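Local coordinates for glycoside hydrolase family protein (Novosphingobium sp. PP1Y, PDB 6Q2F) that hydrolyses alpha-L-rhamnosides, probably releasing terminal rhamnose from glycosylated substrates, at residues M390-Y395 / Y748-V753; H634-N639 / N766-T771; A708-P713 / G1055-V1060. All coordinates share one frame; numbering follows the deposited sequence.

In the fold
The chain first supplies 390-395, in a loop before strand 413-414; then 634-639, at the end of helix 620-636 of the (beta/alpha)8-type barrel, probably the catalytic domain; then 708-713, leading into helix 712-726. Interaction 1 closes the longest loop, bringing 748-753 back to 390-395, and interaction 2 the shortest, returning 766-771 to 634-639. Both dock the start of the alpha/beta region around strands 734-737 and 762-765 onto earlier parts of the chain. Interaction 3 joins 708-713 to 1055-1060 of the C-terminal beta-sandwich. No loop nests: each pair crosses. The centres of interactions 1 and 2 are about 22 Å apart; that of interaction 3 is about 42 Å from the first and about 41 Å from the second.

Interaction 1: residues M390-Y395 / Y748-V753; sequences MSRDYY and YGDEPV
The guanidinium of Arg392 carries Asp750 OD2 over one of its faces, while the backbone of Gly749 and the amide nitrogen of Asp750 lie at its edge, near its plane. The salt bridge runs from Arg392 NH2 to Asp750 OD2 at 2.8 Å; Arg392 NE is a looser neighbour, 3.4 Å from the same oxygen. Because the carboxylate oxygen sits above the guanidinium and the two planes are 40° apart, this is not the flat, two-pronged pairing of arginine with an acid. Length is what suits arginine here: with CG anti to the backbone nitrogen (chi1 176°) the chain runs outward and then bends at chi3 (-139°). It thereby spans a gap in which Arg392 CA and Gly749 CA stay 9.3 Å apart. Glycine suits the edge position, for Arg392 NH2 lies 3.6 Å from Gly749 CA, on the side where a side chain would start.

Both segments are irregular loops, the second following helix 744-747. In 390-395 an Asx turn sets the course of the chain: Asp393 OD1 accepts from Tyr395 N at 3.0 Å, met from above its carboxylate plane. With an alanine in place of Arg392, Asp750 OD2 would probably be left without its charged mate and the backbone at Gly749 would lose its cover. The other carboxylate oxygen, Asp750 OD1, bonds to NE2 of His588, which lies two residues beyond the sodium ligand Glu586 and also touches the Arg392 side chain.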
loop_
_atom_site.group_PDB
_atom_site.type_symbol
_atom_site.label_atom_id
_atom_site.label_comp_id
_atom_site.label_asym_id
_atom_site.label_seq_id
_atom_site.Cartn_x
_atom_site.Cartn_y
_atom_site.Cartn_z
HETATM N N MSE A 390 15.198 -7.828 -3.070
HETATM C CA MSE A 390 15.092 -6.417 -2.747
HETATM C C MSE A 390 16.011 -5.988 -1.615
HETATM O O MSE A 390 16.294 -6.759 -0.703
HETATM C CB MSE A 390 13.641 -6.063 -2.388
HETATM C CG MSE A 390 12.714 -6.046 -3.600
HETATM SE SE MSE A 390 13.357 -4.856 -4.981
HETATM C CE MSE A 390 14.290 -6.150 -6.138
ATOM N N SER A 391 16.497 -4.752 -1.685
ATOM C CA SER A 391 17.066 -4.087 -0.525
ATOM C C SER A 391 16.183 -2.889 -0.221
ATOM O O SER A 391 15.583 -2.301 -1.125
ATOM C CB SER A 391 18.530 -3.665 -0.752
ATOM O OG SER A 391 19.343 -4.790 -1.023
ATOM N N ARG A 392 16.059 -2.573 1.036
ATOM C CA ARG A 392 15.257 -1.478 1.440
ATOM C C ARG A 392 15.815 -0.153 0.972
ATOM O O ARG A 392 15.108 0.718 0.578
ATOM C CB ARG A 392 15.090 -1.519 2.937
ATOM C CG ARG A 392 14.335 -0.343 3.472
ATOM C CD ARG A 392 14.258 -0.362 4.979
ATOM N NE ARG A 392 12.925 0.044 5.403
ATOM C CZ ARG A 392 11.789 -0.410 4.869
ATOM N NH1 ARG A 392 11.796 -1.259 3.862
ATOM N NH2 ARG A 392 10.652 0.012 5.341
ATOM N N ASP A 393 17.113 -0.025 1.029
ATOM C CA ASP A 393 17.833 1.202 0.704
ATOM C C ASP A 393 19.104 0.788 -0.015
ATOM O O ASP A 393 20.056 0.326 0.619
ATOM C CB ASP A 393 18.151 2.011 1.966
ATOM C CG ASP A 393 18.960 3.267 1.671
ATOM O OD1 ASP A 393 19.125 3.622 0.482
ATOM O OD2 ASP A 393 19.410 3.914 2.634
ATOM N N TYR A 394 19.122 0.952 -1.338
ATOM C CA TYR A 394 20.291 0.526 -2.087
ATOM C C TYR A 394 21.490 1.429 -1.835
ATOM O O TYR A 394 22.627 1.019 -2.096
ATOM C CB TYR A 394 19.957 0.457 -3.572
ATOM C CG TYR A 394 19.232 -0.816 -3.947
ATOM C CD1 TYR A 394 19.936 -2.003 -4.103
ATOM C CD2 TYR A 394 17.856 -0.844 -4.132
ATOM C CE1 TYR A 394 19.311 -3.176 -4.449
ATOM C CE2 TYR A 394 17.209 -2.036 -4.477
ATOM C CZ TYR A 394 17.955 -3.202 -4.637
ATOM O OH TYR A 394 17.364 -4.400 -4.990
ATOM N N TYR A 395 21.274 2.640 -1.314
ATOM C CA TYR A 395 22.422 3.477 -0.985
ATOM C C TYR A 395 23.100 2.991 0.282
ATOM O O TYR A 395 24.275 3.293 0.501
ATOM C CB TYR A 395 22.001 4.940 -0.831
ATOM C CG TYR A 395 21.354 5.516 -2.063
ATOM C CD1 TYR A 395 21.762 5.129 -3.333
ATOM C CD2 TYR A 395 20.322 6.435 -1.964
ATOM C CE1 TYR A 395 21.169 5.644 -4.467
ATOM C CE2 TYR A 395 19.722 6.961 -3.099
ATOM C CZ TYR A 395 20.149 6.569 -4.354
ATOM O OH TYR A 395 19.561 7.079 -5.484
ATOM N N TYR A 748 9.262 4.936 4.045
ATOM C CA TYR A 748 8.455 5.197 5.223
ATOM C C TYR A 748 7.617 3.975 5.598
ATOM O O TYR A 748 6.561 4.099 6.220
ATOM C CB TYR A 748 7.590 6.437 4.979
ATOM C CG TYR A 748 8.433 7.596 4.485
ATOM C CD1 TYR A 748 9.509 8.063 5.239
ATOM C CD2 TYR A 748 8.180 8.201 3.259
ATOM C CE1 TYR A 748 10.302 9.104 4.794
ATOM C CE2 TYR A 748 8.961 9.264 2.800
ATOM C CZ TYR A 748 10.020 9.701 3.571
ATOM O OH TYR A 748 10.821 10.740 3.117
ATOM N N GLY A 749 8.100 2.785 5.220
ATOM C CA GLY A 749 7.419 1.539 5.540
ATOM C C GLY A 749 7.431 1.211 7.013
ATOM O O GLY A 749 6.493 0.579 7.506
ATOM N N ASP A 750 8.457 1.661 7.731
ATOM C CA ASP A 750 8.590 1.420 9.161
ATOM C C ASP A 750 8.532 2.702 9.970
ATOM O O ASP A 750 7.793 2.776 10.961
ATOM C CB ASP A 750 9.908 0.685 9.434
ATOM C CG ASP A 750 9.955 -0.672 8.769
ATOM O OD1 ASP A 750 9.044 -1.495 9.006
ATOM O OD2 ASP A 750 10.901 -0.912 8.003
ATOM N N GLU A 751 9.296 3.713 9.573
ATOM C CA GLU A 751 9.307 4.990 10.250
ATOM C C GLU A 751 8.600 6.025 9.396
ATOM O O GLU A 751 8.925 6.160 8.209
ATOM C CB GLU A 751 10.745 5.424 10.528
ATOM C CG GLU A 751 11.481 4.450 11.433
ATOM C CD GLU A 751 12.893 4.891 11.754
ATOM O OE1 GLU A 751 13.442 5.737 11.009
ATOM O OE2 GLU A 751 13.450 4.394 12.760
ATOM N N PRO A 752 7.632 6.756 9.942
ATOM C CA PRO A 752 6.952 7.773 9.141
ATOM C C PRO A 752 7.901 8.900 8.769
ATOM O O PRO A 752 8.952 9.095 9.377
ATOM C CB PRO A 752 5.838 8.270 10.058
ATOM C CG PRO A 752 6.378 8.028 11.436
ATOM C CD PRO A 752 7.173 6.748 11.341
ATOM N N VAL A 753 7.524 9.638 7.737
ATOM C CA VAL A 753 8.323 10.775 7.302
ATOM C C VAL A 753 8.470 11.733 8.490
ATOM O O VAL A 753 7.477 12.166 9.091
ATOM C CB VAL A 753 7.699 11.427 6.046
ATOM C CG1 VAL A 753 6.305 12.062 6.343
ATOM C CG2 VAL A 753 8.657 12.429 5.420
#

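Interaction 2: residues H634-N639 / N766-T771; sequences HLYGQN and NFNALT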
loop_
_atom_site.group_PDB
_atom_site.type_symbol
_atom_site.label_atom_id
_atom_site.label_comp_id
_atom_site.label_asym_id
_atom_site.label_seq_id
_atom_site.Cartn_x
_atom_site.Cartn_y
_atom_site.Cartn_z
ATOM N N HIS A 634 -3.534 14.374 -6.677
ATOM C CA HIS A 634 -3.418 15.830 -6.662
ATOM C C HIS A 634 -2.570 16.314 -7.834
ATOM O O HIS A 634 -2.946 17.257 -8.540
ATOM C CB HIS A 634 -2.809 16.312 -5.334
ATOM C CG HIS A 634 -3.563 15.879 -4.115
ATOM N ND1 HIS A 634 -3.000 15.904 -2.856
ATOM C CD2 HIS A 634 -4.825 15.411 -3.952
ATOM C CE1 HIS A 634 -3.877 15.465 -1.969
ATOM N NE2 HIS A 634 -4.997 15.170 -2.608
ATOM N N LEU A 635 -1.426 15.673 -8.054
ATOM C CA LEU A 635 -0.504 16.121 -9.088
ATOM C C LEU A 635 -1.007 15.789 -10.488
ATOM O O LEU A 635 -1.001 16.661 -11.362
ATOM C CB LEU A 635 0.877 15.518 -8.837
ATOM C CG LEU A 635 1.526 16.303 -7.701
ATOM C CD1 LEU A 635 2.380 15.401 -6.874
ATOM C CD2 LEU A 635 2.370 17.442 -8.279
ATOM N N TYR A 636 -1.489 14.562 -10.718
ATOM C CA TYR A 636 -1.857 14.173 -12.076
ATOM C C TYR A 636 -3.322 14.431 -12.391
ATOM O O TYR A 636 -3.754 14.148 -13.511
ATOM C CB TYR A 636 -1.488 12.698 -12.329
ATOM C CG TYR A 636 0.014 12.515 -12.360
ATOM C CD1 TYR A 636 0.732 12.356 -11.178
ATOM C CD2 TYR A 636 0.727 12.540 -13.575
ATOM C CE1 TYR A 636 2.108 12.216 -11.198
ATOM C CE2 TYR A 636 2.118 12.419 -13.599
ATOM C CZ TYR A 636 2.798 12.250 -12.414
ATOM O OH TYR A 636 4.160 12.115 -12.405
ATOM N N GLY A 637 -4.087 14.975 -11.444
ATOM C CA GLY A 637 -5.417 15.469 -11.734
ATOM C C GLY A 637 -6.534 14.451 -11.703
ATOM O O GLY A 637 -7.655 14.776 -12.107
ATOM N N GLN A 638 -6.294 13.257 -11.202
ATOM C CA GLN A 638 -7.345 12.276 -11.060
ATOM C C GLN A 638 -8.366 12.751 -10.037
ATOM O O GLN A 638 -9.524 12.524 -10.190
ATOM C CB GLN A 638 -6.806 10.911 -10.701
ATOM C CG GLN A 638 -5.953 10.284 -11.761
ATOM C CD GLN A 638 -4.492 10.535 -11.554
ATOM O OE1 GLN A 638 -4.102 11.501 -10.937
ATOM N NE2 GLN A 638 -3.690 9.654 -12.038
ATOM N N ASN A 639 -7.874 13.386 -8.985
ATOM C CA ASN A 639 -8.668 13.915 -7.876
ATOM C C ASN A 639 -9.226 12.845 -6.935
ATOM O O ASN A 639 -9.165 12.978 -5.760
ATOM C CB ASN A 639 -9.709 14.933 -8.293
ATOM C CG ASN A 639 -10.260 15.716 -7.120
ATOM O OD1 ASN A 639 -9.543 16.202 -6.306
ATOM N ND2 ASN A 639 -11.541 15.819 -7.054
ATOM N N ASN A 766 7.637 12.767 -7.157
ATOM C CA ASN A 766 8.699 11.884 -7.596
ATOM C C ASN A 766 9.433 12.521 -8.772
ATOM O O ASN A 766 9.200 13.684 -9.133
ATOM C CB ASN A 766 8.122 10.502 -7.939
ATOM C CG ASN A 766 7.195 10.528 -9.150
ATOM O OD1 ASN A 766 6.775 11.593 -9.605
ATOM N ND2 ASN A 766 6.848 9.341 -9.658
ATOM N N PHE A 767 10.351 11.764 -9.376
ATOM C CA PHE A 767 11.152 12.320 -10.461
ATOM C C PHE A 767 10.267 12.776 -11.615
ATOM O O PHE A 767 10.454 13.877 -12.143
ATOM C CB PHE A 767 12.194 11.289 -10.911
ATOM C CG PHE A 767 12.965 11.676 -12.157
ATOM C CD1 PHE A 767 14.161 12.382 -12.065
ATOM C CD2 PHE A 767 12.508 11.295 -13.409
ATOM C CE1 PHE A 767 14.885 12.724 -13.212
ATOM C CE2 PHE A 767 13.226 11.626 -14.582
ATOM C CZ PHE A 767 14.421 12.331 -14.477
ATOM N N ASN A 768 9.280 11.963 -12.004
ATOM C CA ASN A 768 8.424 12.331 -13.135
ATOM C C ASN A 768 7.643 13.606 -12.844
ATOM O O ASN A 768 7.551 14.499 -13.691
ATOM C CB ASN A 768 7.436 11.216 -13.493
ATOM C CG ASN A 768 6.512 11.634 -14.652
ATOM O OD1 ASN A 768 5.415 12.174 -14.437
ATOM N ND2 ASN A 768 6.983 11.443 -15.879
ATOM N N ALA A 769 7.031 13.688 -11.663
ATOM C CA ALA A 769 6.311 14.903 -11.303
ATOM C C ALA A 769 7.252 16.102 -11.290
ATOM O O ALA A 769 6.924 17.154 -11.836
ATOM C CB ALA A 769 5.619 14.729 -9.951
ATOM N N LEU A 770 8.428 15.956 -10.682
ATOM C CA LEU A 770 9.394 17.054 -10.664
ATOM C C LEU A 770 9.711 17.541 -12.074
ATOM O O LEU A 770 9.696 18.750 -12.346
ATOM C CB LEU A 770 10.681 16.623 -9.948
ATOM C CG LEU A 770 11.869 17.580 -10.104
ATOM C CD1 LEU A 770 11.582 18.946 -9.468
ATOM C CD2 LEU A 770 13.152 16.987 -9.529
ATOM N N THR A 771 9.960 16.611 -12.995
ATOM C CA THR A 771 10.534 16.963 -14.290
ATOM C C THR A 771 9.510 17.170 -15.400
ATOM O O THR A 771 9.879 17.694 -16.458
ATOM C CB THR A 771 11.527 15.893 -14.746
ATOM O OG1 THR A 771 10.851 14.640 -14.878
ATOM C CG2 THR A 771 12.667 15.759 -13.745
HETATM O O HOH W 1 4.957 9.534 -11.561
#
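Tyr636 drives its hydroxyl into the first turn of helix 767-773, where it donates to Asn768 OD1. The modelled separation of Tyr636 OH and Asn768 OD1, 2.4 Å, is very short, and its exact value is doubtful. The acceptor lies at the ring edge, in the ring plane, and the ring and amide planes are only 20° apart, so the amide lies nearly coplanar with the ring, although the two side chains meet at a slant. Asn768 reaches this place because its CG stands anti to the backbone N (chi1 178°), swinging the amide out from the helix. On the apolar flank the small Ala769 turns its CB toward the tyrosine, 3.9 Å from Tyr636 OH, and allows the hydroxyl to come close to the helix; Leu773 of the same helix touches both Leu635 and Tyr636. Just after Tyr636 the chain turns off helix 620-636 at Gly637, whose positive phi glycine adopts easily.

The motif facing the hydroxyl is an N-cap. Asn766 OD1 accepts from Ala769 N at 2.9 Å in a nearly straight bond (167°), the classic role of asparagine just before a helix; the Ala769 N-H is thus taken and makes no bond to the tyrosine. On the looser side there is no direct bond between Tyr636 and the cap: Tyr636 OH and Asn766 OD1 are 3.9 Å apart, and a water fills in. It donates to Tyr636 OH at 2.8 Å and accepts from Asn766 ND2 at 2.7 Å, while Asn766 ND2 also reaches Asp594 OD2.

Interaction 3: residues A708-P713 / G1055-V1060; sequences AEMARP and GDLAQV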
loop_
_atom_site.group_PDB
_atom_site.type_symbol
_atom_site.label_atom_id
_atom_site.label_comp_id
_atom_site.label_asym_id
_atom_site.label_seq_id
_atom_site.Cartn_x
_atom_site.Cartn_y
_atom_site.Cartn_z
ATOM N N ALA A 708 -26.807 -4.649 9.598
ATOM C CA ALA A 708 -26.748 -4.332 8.174
ATOM C C ALA A 708 -27.922 -3.466 7.737
ATOM O O ALA A 708 -27.757 -2.554 6.919
ATOM C CB ALA A 708 -26.711 -5.611 7.352
ATOM N N GLU A 709 -29.123 -3.734 8.252
ATOM C CA GLU A 709 -30.242 -2.905 7.829
ATOM C C GLU A 709 -30.263 -1.554 8.531
ATOM O O GLU A 709 -31.178 -0.762 8.298
ATOM C CB GLU A 709 -31.560 -3.640 8.042
ATOM C CG GLU A 709 -31.674 -4.897 7.177
ATOM C CD GLU A 709 -31.496 -4.607 5.690
ATOM O OE1 GLU A 709 -31.001 -5.510 4.964
ATOM O OE2 GLU A 709 -31.837 -3.492 5.246
HETATM N N MSE A 710 -29.278 -1.264 9.365
HETATM C CA MSE A 710 -29.166 0.070 9.934
HETATM C C MSE A 710 -27.838 0.739 9.590
HETATM O O MSE A 710 -27.385 1.617 10.305
HETATM C CB MSE A 710 -29.370 0.015 11.449
HETATM C CG MSE A 710 -30.840 -0.177 11.838
HETATM SE SE MSE A 710 -31.124 -0.436 13.773
HETATM C CE MSE A 710 -29.976 1.040 14.410
ATOM N N ALA A 711 -27.213 0.335 8.475
ATOM C CA ALA A 711 -25.907 0.877 8.104
ATOM C C ALA A 711 -25.984 2.136 7.255
ATOM O O ALA A 711 -24.945 2.758 7.006
ATOM C CB ALA A 711 -25.089 -0.180 7.358
ATOM N N ARG A 712 -27.164 2.516 6.783
ATOM C CA ARG A 712 -27.273 3.677 5.900
ATOM C C ARG A 712 -26.706 4.955 6.516
ATOM O O ARG A 712 -25.975 5.666 5.806
ATOM C CB ARG A 712 -28.745 3.864 5.477
ATOM C CG ARG A 712 -29.050 5.115 4.626
ATOM C CD ARG A 712 -28.378 5.026 3.287
ATOM N NE ARG A 712 -28.706 6.141 2.399
ATOM C CZ ARG A 712 -29.367 6.024 1.252
ATOM N NH1 ARG A 712 -29.773 4.827 0.827
ATOM N NH2 ARG A 712 -29.597 7.107 0.522
ATOM N N PRO A 713 -26.979 5.305 7.789
ATOM C CA PRO A 713 -26.365 6.526 8.344
ATOM C C PRO A 713 -24.851 6.475 8.351
ATOM O O PRO A 713 -24.212 7.489 8.075
ATOM C CB PRO A 713 -26.938 6.603 9.771
ATOM C CG PRO A 713 -28.241 5.853 9.684
ATOM C CD PRO A 713 -27.914 4.694 8.744
ATOM N N GLY A 1055 -25.080 0.246 22.839
ATOM C CA GLY A 1055 -24.360 -0.846 22.237
ATOM C C GLY A 1055 -25.141 -1.415 21.081
ATOM O O GLY A 1055 -25.995 -2.204 21.290
ATOM N N ASP A 1056 -24.886 -1.001 19.856
ATOM C CA ASP A 1056 -23.850 -0.076 19.494
ATOM C C ASP A 1056 -24.306 1.147 18.712
ATOM O O ASP A 1056 -23.561 2.076 18.585
ATOM C CB ASP A 1056 -22.830 -0.797 18.646
ATOM C CG ASP A 1056 -22.213 -1.933 19.327
ATOM O OD1 ASP A 1056 -21.552 -1.764 20.311
ATOM O OD2 ASP A 1056 -22.347 -3.017 18.839
ATOM N N LEU A 1057 -25.516 1.123 18.182
ATOM C CA LEU A 1057 -26.071 2.223 17.442
ATOM C C LEU A 1057 -27.540 2.192 17.637
ATOM O O LEU A 1057 -28.075 1.180 17.930
ATOM C CB LEU A 1057 -25.736 2.180 15.955
ATOM C CG LEU A 1057 -26.021 0.969 15.080
ATOM C CD1 LEU A 1057 -26.083 1.334 13.617
ATOM C CD2 LEU A 1057 -25.017 -0.121 15.302
ATOM N N ALA A 1058 -28.191 3.319 17.471
ATOM C CA ALA A 1058 -29.599 3.397 17.664
ATOM C C ALA A 1058 -30.346 4.340 16.777
ATOM O O ALA A 1058 -30.027 5.479 16.660
ATOM C CB ALA A 1058 -29.882 3.752 19.097
ATOM N N GLN A 1059 -31.391 3.834 16.176
ATOM C CA GLN A 1059 -32.256 4.653 15.337
ATOM C C GLN A 1059 -33.466 5.058 16.175
ATOM O O GLN A 1059 -34.088 4.205 16.809
ATOM C CB GLN A 1059 -32.658 3.877 14.064
ATOM C CG GLN A 1059 -33.620 4.584 13.103
ATOM C CD GLN A 1059 -35.071 4.547 13.595
ATOM O OE1 GLN A 1059 -35.595 3.490 13.953
ATOM N NE2 GLN A 1059 -35.712 5.708 13.622
ATOM N N VAL A 1060 -33.790 6.354 16.191
ATOM C CA VAL A 1060 -34.782 6.908 17.107
ATOM C C VAL A 1060 -35.953 7.477 16.319
ATOM O O VAL A 1060 -35.760 8.282 15.400
ATOM C CB VAL A 1060 -34.172 7.990 18.011
ATOM C CG1 VAL A 1060 -35.269 8.635 18.900
ATOM C CG2 VAL A 1060 -33.065 7.376 18.844
#
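Met710, modelled as selenomethionine, points its chain at strand 1057-1062 and crosses the side chain of Gln1059 at about a right angle. The methyl end does the touching: Met710 CE lies 3.6 Å from Gln1059 N and 3.9 Å from Gln1059 CB. The chain runs extended through chi2 and bends only at chi3 (47°), which turns CE in onto the strand backbone, against Ala1058 CA at 4.0 Å. Methionine's long, unbranched, flexible chain suits the place, since it can follow a backbone surface without asking for a polar partner; the selenium stands in for its sulfur.

Leu1057, two residues before Gln1059 and turned toward the same side, packs against Met710 with its CD1, which touches the methionine at both ends, 4.0 Å from Met710 CE and 3.6 Å from Met710 O. The strand belongs to a beta-sandwich of the galactose-binding type, and a classic beta bulge, with Asp1056 and Leu1057 both facing Ala1095, marks its beginning, next to the cis peptide bond before Asp1056. Met710 also touches Arg1093 and Ala1095 of strand 1086-1095, so it bears on two adjacent strands. Of the Gln1059 side chain it is CB that meets the methyl: a bend at chi2 (-78°) leads the amide away, where OE1 bonds to Arg1093 NH1 and NE2 to Ser1061 and Asp1066.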